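Local structure of DUF3836 domain-containing protein (Bacteroides vulgatus, 4R8O) at residues T23-E28 against L32-K37; E50-K55 against K90-V95; Q54-N57 against R62-N65. The protein is of unknown function, a DUF3836 family member that folds as a single-layer antiparallel beta sheet and probably passes through the secretory pathway. One frame throughout, in Å; residues are numbered along the deposited sequence.

Interaction 1 (T23-E28 against L32-K37); sequences TIFKME and LTNYMK
T23-E28 and L32-K37 run antiparallel as the two arms of a beta hairpin, their axes 4.5 Å apart at closest approach and their directions 141° apart, and the register slips by one residue at a classic beta bulge where Y35 and M36 both face I24. I24 O takes both amides of the bulge, Y35 N at 3.0 Å in the carbonyl plane and M36 N at 3.2 Å from 35° above it. I24 N bonds M36 O in return, and beyond the bulge K26 and T33 exchange a regular pair of backbone bonds.

The F25 ring is clamped: L32 CD1 sits squarely over its centre, 4.1 Å from the centroid, while T23 CG2 covers the opposite face and T33 O lies in plane at the edge. The other methyl of L32, CD2, meets CE of the selenomethionine M27 at 3.6 Å. The Y35 ring projects to the other side of the hairpin, its CG anti to the backbone N (chi1 -176°), where the extended K26 chain crosses it. K26 CE stands over the Y35 face at 3.8 Å from the centroid, and NZ follows in an off-centre cation-pi contact at 4.5 Å. A water hydrogen-bonds Y35 OH at 2.6 Å and weakly accepts from K26 NZ.

Among the touching residues just I24 is buried. The lysine thus meets the tyrosine in two ways: CE covers part of one face of the Y35 ring, and the off-centre ammonium probably gains modestly from the ring's electrons while reaching, weakly, the water that also binds Y35 OH.

Interaction 2 (E50-K55 against K90-V95); sequences EDEAQK and KEYILV
E52 and Y92 meet above one face of the single-layer antiparallel sheet, joining strand 48-57 to strand 91-102 although strands 62-73 and 78-86 lie between them in the sheet order. Their CA atoms are 9.9 Å apart, so the link is made by long side chains and not by strand pairing, and the 100 Å² it buries shows how small it is. Y92 OH donates to E52 OE2 at 3.0 Å. The hydroxyl comes to that oxygen on its anti side, 24° out of the carboxylate plane.

E52 reaches Y92 with CG anti to its amide nitrogen (chi1 -169°) and the rest of its chain extended, which carries the carboxylate past the phenol oxygen and brings E52 CG within 3.2 Å of Y92 OH. Only OE2 of the carboxylate comes near the ring plane, at the hydroxyl edge; the group stands almost perpendicular to the ring, planes 85° apart. Behind the hydroxyl, the Y92 ring lies across the two intervening strands, touching C68 and R70 of strand 62-73 and forming an edge-to-face pair with W85 of strand 78-86. With an alanine here in place of E52 the acceptor and the methylene lying beside the phenol oxygen are gone, and the Y92 hydroxyl would probably lose its carboxylate mate and be freer to turn. Alongside the bond, E52 OE2 also lies 3.7 Å from Y92 CE2, close to the plane of the ring.

Interaction 3 (Q54-N57 against R62-N65); sequences QKWN and RWEN
W56 and W63 make the tight part of this contact, a T-shaped pair in which the six-membered edge of W56 points into the face of W63, centroids 4.8 Å apart and planes at 70°. W56 CE3 stands over the centre of the W63 ring, 3.5 Å from W63 CD2. With CG anti to its backbone N (chi1 -177°), W56 leans toward the partner strand and also lays one ring face on the R62 backbone, CZ3 reaching R62 C at 3.4 Å. The six-membered ring of W63 meets the opposite strand's backbone in turn, its CZ3 3.5 Å from W56 N, and N34 and K37 of strand 31-42 touch the same indole. Further along, Q54 NE2 donates to N65 OD1 at 2.9 Å, within its own amide plane but from well above the plane of the N65 carbonyl; Q54 OE1 is held by N39 ND2.

Here the chain forms a beta hairpin, strands 48-57 and 62-73, with paired backbone bonds between K55 and E64 and between N57 and R62.

The reverse face, bearing K55, N57, R62 and E64, is polar and looser. N57 ND2 bonds E64 OE2 at 2.7 Å, approaching 48° out of the carboxylate plane, and R62 NH1 forms a salt bridge with that same oxygen from within its own strand. K55 NZ stays 4.0 Å from E64 OE1, beyond a salt bridge, with both K55 and R62 exposed to solvent.

In the fold
All three contacts lie in one antiparallel meander; interactions 1 and 3 join neighbouring strands, while interaction 2 skips two. Interactions 1 and 3 belong to successive hairpins, their centres about 11 Å apart, stitched where strands 31-42 and 48-57 lie side by side: K37 O to Q54 N at 2.8 Å and Y35 O to W56 N at 3.1 Å are probable hydrogen bonds. M36, from the bulge of interaction 1, also packs on A53 of segment 50-55. Interactions 2 and 3 share Q54 and K55, centres likewise about 11 Å apart; N65 ND2 lies 2.8 Å from E52 OE2 and 3.0 Å from Y92 OH. The centres of interactions 1 and 2 are about 20 Å apart. No active site is known.

Interaction 1 (T23-E28 against L32-K37)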
loop_
_atom_site.group_PDB
_atom_site.type_symbol
_atom_site.label_atom_id
_atom_site.label_comp_id
_atom_site.label_asym_id
_atom_site.label_seq_id
_atom_site.Cartn_x
_atom_site.Cartn_y
_atom_site.Cartn_z
ATOM N N THR A 23 8.575 0.136 4.379
ATOM C CA THR A 23 8.717 1.572 4.502
ATOM C C THR A 23 9.752 2.030 3.466
ATOM O O THR A 23 10.757 1.357 3.232
ATOM C CB THR A 23 9.122 1.921 5.920
ATOM O OG1 THR A 23 8.225 1.280 6.835
ATOM C CG2 THR A 23 9.054 3.399 6.148
ATOM N N ILE A 24 9.480 3.172 2.847
ATOM C CA ILE A 24 10.357 3.726 1.816
ATOM C C ILE A 24 10.758 5.091 2.321
ATOM O O ILE A 24 9.924 5.840 2.865
ATOM C CB ILE A 24 9.708 3.781 0.414
ATOM C CG1 ILE A 24 9.097 2.414 0.062
ATOM C CG2 ILE A 24 10.747 4.127 -0.647
ATOM C CD1 ILE A 24 8.139 2.429 -1.121
ATOM N N PHE A 25 12.046 5.385 2.193
ATOM C CA PHE A 25 12.590 6.634 2.662
ATOM C C PHE A 25 13.358 7.306 1.539
ATOM O O PHE A 25 13.758 6.659 0.574
ATOM C CB PHE A 25 13.616 6.424 3.766
ATOM C CG PHE A 25 13.207 5.509 4.881
ATOM C CD1 PHE A 25 13.470 4.135 4.808
ATOM C CD2 PHE A 25 12.709 6.025 6.090
ATOM C CE1 PHE A 25 13.154 3.280 5.872
ATOM C CE2 PHE A 25 12.419 5.159 7.172
ATOM C CZ PHE A 25 12.613 3.785 7.051
ATOM N N LYS A 26 13.605 8.600 1.726
ATOM C CA LYS A 26 14.625 9.337 0.985
ATOM C C LYS A 26 15.789 9.559 1.960
ATOM O O LYS A 26 15.586 9.578 3.184
ATOM C CB LYS A 26 14.065 10.667 0.511
ATOM C CG LYS A 26 12.908 10.538 -0.482
ATOM C CD LYS A 26 12.338 11.899 -0.859
ATOM C CE LYS A 26 11.376 11.826 -2.039
ATOM N NZ LYS A 26 10.843 13.181 -2.352
HETATM N N MSE A 27 17.002 9.729 1.434
HETATM C CA MSE A 27 18.175 9.936 2.275
HETATM C C MSE A 27 19.051 11.073 1.866
HETATM O O MSE A 27 19.707 11.017 0.832
HETATM C CB MSE A 27 18.982 8.670 2.289
HETATM C CG MSE A 27 19.856 8.615 3.530
HETATM SE SE MSE A 27 21.198 7.242 3.167
HETATM C CE MSE A 27 20.077 5.729 2.812
ATOM N N GLU A 28 19.077 12.110 2.702
ATOM C CA GLU A 28 20.042 13.203 2.586
ATOM C C GLU A 28 21.300 12.827 3.361
ATOM O O GLU A 28 21.421 13.116 4.552
ATOM C CB GLU A 28 19.440 14.509 3.118
ATOM C CG GLU A 28 20.280 15.747 2.846
ATOM C CD GLU A 28 20.414 16.083 1.365
ATOM O OE1 GLU A 28 19.572 15.640 0.551
ATOM O OE2 GLU A 28 21.376 16.797 1.012
ATOM N N LEU A 32 17.831 9.446 7.155
ATOM C CA LEU A 32 16.658 8.958 6.430
ATOM C C LEU A 32 15.458 9.801 6.749
ATOM O O LEU A 32 15.247 10.204 7.890
ATOM C CB LEU A 32 16.289 7.539 6.865
ATOM C CG LEU A 32 17.215 6.386 6.544
ATOM C CD1 LEU A 32 16.767 5.124 7.267
ATOM C CD2 LEU A 32 17.253 6.147 5.046
ATOM N N THR A 33 14.616 9.993 5.758
ATOM C CA THR A 33 13.400 10.736 5.973
ATOM C C THR A 33 12.267 9.950 5.351
ATOM O O THR A 33 12.342 9.491 4.209
ATOM C CB THR A 33 13.529 12.185 5.492
ATOM O OG1 THR A 33 12.251 12.815 5.545
ATOM C CG2 THR A 33 14.105 12.272 4.081
ATOM N N ASN A 34 11.227 9.759 6.144
ATOM C CA ASN A 34 10.080 8.968 5.735
ATOM C C ASN A 34 9.442 9.477 4.465
ATOM O O ASN A 34 9.279 10.687 4.316
ATOM C CB ASN A 34 9.010 8.982 6.833
ATOM C CG ASN A 34 9.345 8.080 7.991
ATOM O OD1 ASN A 34 10.227 7.231 7.889
ATOM N ND2 ASN A 34 8.629 8.243 9.112
ATOM N N TYR A 35 9.024 8.559 3.591
ATOM C CA TYR A 35 8.381 8.943 2.337
ATOM C C TYR A 35 7.060 8.261 2.013
ATOM O O TYR A 35 6.051 8.934 1.752
ATOM C CB TYR A 35 9.350 8.687 1.220
ATOM C CG TYR A 35 8.846 9.126 -0.101
ATOM C CD1 TYR A 35 8.321 10.416 -0.286
ATOM C CD2 TYR A 35 8.894 8.272 -1.186
ATOM C CE1 TYR A 35 7.862 10.826 -1.516
ATOM C CE2 TYR A 35 8.457 8.685 -2.431
ATOM C CZ TYR A 35 7.945 9.959 -2.590
ATOM O OH TYR A 35 7.495 10.366 -3.815
HETATM N N MSE A 36 7.080 6.937 2.022
HETATM C CA MSE A 36 5.889 6.148 1.779
HETATM C C MSE A 36 5.912 4.875 2.594
HETATM O O MSE A 36 6.969 4.363 2.900
HETATM C CB MSE A 36 5.902 5.987 0.260
HETATM C CG MSE A 36 4.912 4.961 -0.230
HETATM SE SE MSE A 36 4.174 5.299 -2.018
HETATM C CE MSE A 36 3.225 3.675 -1.672
ATOM N N LYS A 37 4.746 4.330 2.925
ATOM C CA LYS A 37 4.646 3.081 3.720
ATOM C C LYS A 37 3.579 2.228 3.109
ATOM O O LYS A 37 2.464 2.700 2.866
ATOM C CB LYS A 37 4.270 3.411 5.154
ATOM C CG LYS A 37 4.404 2.260 6.145
ATOM C CD LYS A 37 3.961 2.725 7.513
ATOM C CE LYS A 37 3.963 1.595 8.522
ATOM N NZ LYS A 37 2.981 1.852 9.604
HETATM O O HOH W 1 8.999 12.246 -4.894
#

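Interaction 2 (E50-K55 against K90-V95)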
loop_
_atom_site.group_PDB
_atom_site.type_symbol
_atom_site.label_atom_id
_atom_site.label_comp_id
_atom_site.label_asym_id
_atom_site.label_seq_id
_atom_site.Cartn_x
_atom_site.Cartn_y
_atom_site.Cartn_z
ATOM N N GLU A 50 -4.470 -6.850 0.165
ATOM C CA GLU A 50 -4.434 -5.386 0.144
ATOM C C GLU A 50 -3.014 -4.928 -0.035
ATOM O O GLU A 50 -2.070 -5.687 0.084
ATOM C CB GLU A 50 -4.949 -4.834 1.458
ATOM C CG GLU A 50 -5.590 -3.455 1.421
ATOM C CD GLU A 50 -6.365 -3.242 2.696
ATOM O OE1 GLU A 50 -7.406 -3.935 2.894
ATOM O OE2 GLU A 50 -5.905 -2.462 3.545
ATOM N N ASP A 51 -2.886 -3.658 -0.333
ATOM C CA ASP A 51 -1.612 -2.982 -0.402
ATOM C C ASP A 51 -1.947 -1.537 -0.188
ATOM O O ASP A 51 -2.111 -0.804 -1.142
ATOM C CB ASP A 51 -0.945 -3.217 -1.789
ATOM C CG ASP A 51 0.298 -2.346 -2.027
ATOM O OD1 ASP A 51 0.589 -1.468 -1.191
ATOM O OD2 ASP A 51 0.999 -2.556 -3.056
ATOM N N GLU A 52 -2.058 -1.151 1.061
ATOM C CA GLU A 52 -2.375 0.222 1.421
ATOM C C GLU A 52 -1.119 1.070 1.320
ATOM O O GLU A 52 -0.110 0.767 1.943
ATOM C CB GLU A 52 -2.909 0.259 2.847
ATOM C CG GLU A 52 -3.511 1.583 3.228
ATOM C CD GLU A 52 -3.884 1.656 4.689
ATOM O OE1 GLU A 52 -3.951 0.610 5.377
ATOM O OE2 GLU A 52 -4.132 2.768 5.160
ATOM N N ALA A 53 -1.205 2.159 0.583
ATOM C CA ALA A 53 -0.056 3.036 0.254
ATOM C C ALA A 53 -0.228 4.344 0.972
ATOM O O ALA A 53 -1.089 5.133 0.585
ATOM C CB ALA A 53 -0.054 3.286 -1.228
ATOM N N GLN A 54 0.540 4.565 2.035
ATOM C CA GLN A 54 0.441 5.795 2.813
ATOM C C GLN A 54 1.602 6.695 2.491
ATOM O O GLN A 54 2.684 6.215 2.188
ATOM C CB GLN A 54 0.421 5.471 4.289
ATOM C CG GLN A 54 -0.863 4.830 4.714
ATOM C CD GLN A 54 -0.904 4.581 6.212
ATOM O OE1 GLN A 54 -0.003 3.973 6.758
ATOM N NE2 GLN A 54 -1.969 5.036 6.877
ATOM N N LYS A 55 1.373 7.993 2.597
ATOM C CA LYS A 55 2.389 8.996 2.346
ATOM C C LYS A 55 2.756 9.718 3.640
ATOM O O LYS A 55 1.916 9.930 4.517
ATOM C CB LYS A 55 1.886 9.986 1.288
ATOM C CG LYS A 55 0.486 10.589 1.522
ATOM C CD LYS A 55 0.269 11.960 0.863
ATOM C CE LYS A 55 1.269 13.000 1.378
ATOM N NZ LYS A 55 0.794 14.403 1.257
ATOM N N LYS A 90 -13.664 10.218 5.282
ATOM C CA LYS A 90 -12.818 9.343 6.094
ATOM C C LYS A 90 -12.977 7.884 5.665
ATOM O O LYS A 90 -13.117 6.984 6.492
ATOM C CB LYS A 90 -13.053 9.514 7.605
ATOM C CG LYS A 90 -12.858 10.938 8.082
ATOM C CD LYS A 90 -13.035 11.052 9.578
ATOM C CE LYS A 90 -12.853 12.496 10.010
ATOM N NZ LYS A 90 -13.312 12.713 11.408
ATOM N N GLU A 91 -12.953 7.671 4.355
ATOM C CA GLU A 91 -13.176 6.364 3.760
ATOM C C GLU A 91 -12.325 6.192 2.540
ATOM O O GLU A 91 -12.035 7.173 1.858
ATOM C CB GLU A 91 -14.612 6.240 3.300
ATOM C CG GLU A 91 -15.614 6.285 4.437
ATOM C CD GLU A 91 -17.030 6.055 3.982
ATOM O OE1 GLU A 91 -17.251 5.545 2.854
ATOM O OE2 GLU A 91 -17.927 6.394 4.785
ATOM N N TYR A 92 -11.964 4.941 2.252
ATOM C CA TYR A 92 -11.242 4.587 1.026
ATOM C C TYR A 92 -12.341 4.342 0.016
ATOM O O TYR A 92 -13.054 3.342 0.107
ATOM C CB TYR A 92 -10.351 3.314 1.183
ATOM C CG TYR A 92 -8.935 3.584 1.604
ATOM C CD1 TYR A 92 -8.021 4.171 0.718
ATOM C CD2 TYR A 92 -8.474 3.227 2.859
ATOM C CE1 TYR A 92 -6.691 4.417 1.092
ATOM C CE2 TYR A 92 -7.173 3.492 3.260
ATOM C CZ TYR A 92 -6.268 4.084 2.382
ATOM O OH TYR A 92 -4.945 4.370 2.761
ATOM N N ILE A 93 -12.473 5.235 -0.959
ATOM C CA ILE A 93 -13.516 5.108 -1.992
ATOM C C ILE A 93 -13.009 4.462 -3.274
ATOM O O ILE A 93 -12.073 4.966 -3.861
ATOM C CB ILE A 93 -14.114 6.496 -2.323
ATOM C CG1 ILE A 93 -14.777 7.078 -1.069
ATOM C CG2 ILE A 93 -15.163 6.379 -3.434
ATOM C CD1 ILE A 93 -15.121 8.539 -1.150
ATOM N N LEU A 94 -13.727 3.456 -3.771
ATOM C CA LEU A 94 -13.425 2.760 -5.044
ATOM C C LEU A 94 -13.439 3.626 -6.302
ATOM O O LEU A 94 -14.328 4.457 -6.469
ATOM C CB LEU A 94 -14.438 1.653 -5.306
ATOM C CG LEU A 94 -14.230 0.817 -6.574
ATOM C CD1 LEU A 94 -12.914 0.071 -6.505
ATOM C CD2 LEU A 94 -15.357 -0.189 -6.810
ATOM N N VAL A 95 -12.470 3.401 -7.187
ATOM C CA VAL A 95 -12.386 4.079 -8.481
ATOM C C VAL A 95 -12.569 2.958 -9.514
ATOM O O VAL A 95 -11.569 2.455 -10.049
ATOM C CB VAL A 95 -11.019 4.762 -8.702
ATOM C CG1 VAL A 95 -10.953 5.454 -10.059
ATOM C CG2 VAL A 95 -10.737 5.798 -7.626
#

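Interaction 3 (Q54-N57 against R62-N65)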
loop_
_atom_site.group_PDB
_atom_site.type_symbol
_atom_site.label_atom_id
_atom_site.label_comp_id
_atom_site.label_asym_id
_atom_site.label_seq_id
_atom_site.Cartn_x
_atom_site.Cartn_y
_atom_site.Cartn_z
ATOM N N GLN A 54 0.540 4.565 2.035
ATOM C CA GLN A 54 0.441 5.795 2.813
ATOM C C GLN A 54 1.602 6.695 2.491
ATOM O O GLN A 54 2.684 6.215 2.188
ATOM C CB GLN A 54 0.421 5.471 4.289
ATOM C CG GLN A 54 -0.863 4.830 4.714
ATOM C CD GLN A 54 -0.904 4.581 6.212
ATOM O OE1 GLN A 54 -0.003 3.973 6.758
ATOM N NE2 GLN A 54 -1.969 5.036 6.877
ATOM N N LYS A 55 1.373 7.993 2.597
ATOM C CA LYS A 55 2.389 8.996 2.346
ATOM C C LYS A 55 2.756 9.718 3.640
ATOM O O LYS A 55 1.916 9.930 4.517
ATOM C CB LYS A 55 1.886 9.986 1.288
ATOM C CG LYS A 55 0.486 10.589 1.522
ATOM C CD LYS A 55 0.269 11.960 0.863
ATOM C CE LYS A 55 1.269 13.000 1.378
ATOM N NZ LYS A 55 0.794 14.403 1.257
ATOM N N TRP A 56 4.013 10.114 3.750
ATOM C CA TRP A 56 4.459 10.825 4.942
ATOM C C TRP A 56 4.182 12.309 4.754
ATOM O O TRP A 56 4.641 12.903 3.768
ATOM C CB TRP A 56 5.939 10.579 5.189
ATOM C CG TRP A 56 6.436 11.226 6.431
ATOM C CD1 TRP A 56 7.295 12.276 6.506
ATOM C CD2 TRP A 56 6.086 10.889 7.768
ATOM N NE1 TRP A 56 7.522 12.613 7.814
ATOM C CE2 TRP A 56 6.801 11.768 8.614
ATOM C CE3 TRP A 56 5.251 9.914 8.338
ATOM C CZ2 TRP A 56 6.706 11.716 9.997
ATOM C CZ3 TRP A 56 5.159 9.846 9.721
ATOM C CH2 TRP A 56 5.885 10.758 10.539
ATOM N N ASN A 57 3.449 12.904 5.693
ATOM C CA ASN A 57 3.259 14.344 5.695
ATOM C C ASN A 57 4.113 14.930 6.799
ATOM O O ASN A 57 3.690 14.996 7.962
ATOM C CB ASN A 57 1.804 14.712 5.871
ATOM C CG ASN A 57 1.556 16.203 5.707
ATOM O OD1 ASN A 57 2.386 16.933 5.146
ATOM N ND2 ASN A 57 0.406 16.669 6.183
ATOM N N ARG A 62 3.046 12.825 10.167
ATOM C CA ARG A 62 2.216 11.637 10.304
ATOM C C ARG A 62 2.063 10.948 8.974
ATOM O O ARG A 62 2.283 11.556 7.927
ATOM C CB ARG A 62 0.825 11.995 10.865
ATOM C CG ARG A 62 -0.009 12.953 10.011
ATOM C CD ARG A 62 -1.365 13.211 10.641
ATOM N NE ARG A 62 -2.201 12.018 10.521
ATOM C CZ ARG A 62 -3.071 11.746 9.532
ATOM N NH1 ARG A 62 -3.325 12.608 8.537
ATOM N NH2 ARG A 62 -3.743 10.593 9.563
ATOM N N TRP A 63 1.632 9.691 9.044
ATOM C CA TRP A 63 1.318 8.870 7.867
ATOM C C TRP A 63 -0.115 9.133 7.403
ATOM O O TRP A 63 -1.053 8.845 8.157
ATOM C CB TRP A 63 1.469 7.369 8.194
ATOM C CG TRP A 63 2.888 6.887 8.305
ATOM C CD1 TRP A 63 3.471 6.335 9.398
ATOM C CD2 TRP A 63 3.878 6.867 7.268
ATOM N NE1 TRP A 63 4.759 5.995 9.132
ATOM C CE2 TRP A 63 5.051 6.311 7.832
ATOM C CE3 TRP A 63 3.895 7.274 5.922
ATOM C CZ2 TRP A 63 6.248 6.135 7.092
ATOM C CZ3 TRP A 63 5.086 7.094 5.168
ATOM C CH2 TRP A 63 6.240 6.533 5.758
ATOM N N GLU A 64 -0.292 9.623 6.170
ATOM C CA GLU A 64 -1.643 9.948 5.633
ATOM C C GLU A 64 -2.128 8.947 4.571
ATOM O O GLU A 64 -1.410 8.647 3.601
ATOM C CB GLU A 64 -1.677 11.370 5.076
ATOM C CG GLU A 64 -1.265 12.423 6.092
ATOM C CD GLU A 64 -1.487 13.850 5.624
ATOM O OE1 GLU A 64 -1.653 14.069 4.404
ATOM O OE2 GLU A 64 -1.437 14.769 6.479
ATOM N N ASN A 65 -3.353 8.459 4.750
ATOM C CA ASN A 65 -3.940 7.488 3.819
ATOM C C ASN A 65 -4.076 8.104 2.446
ATOM O O ASN A 65 -4.389 9.278 2.335
ATOM C CB ASN A 65 -5.282 7.011 4.337
ATOM C CG ASN A 65 -5.133 6.148 5.566
ATOM O OD1 ASN A 65 -4.457 6.525 6.517
ATOM N ND2 ASN A 65 -5.744 4.996 5.558
#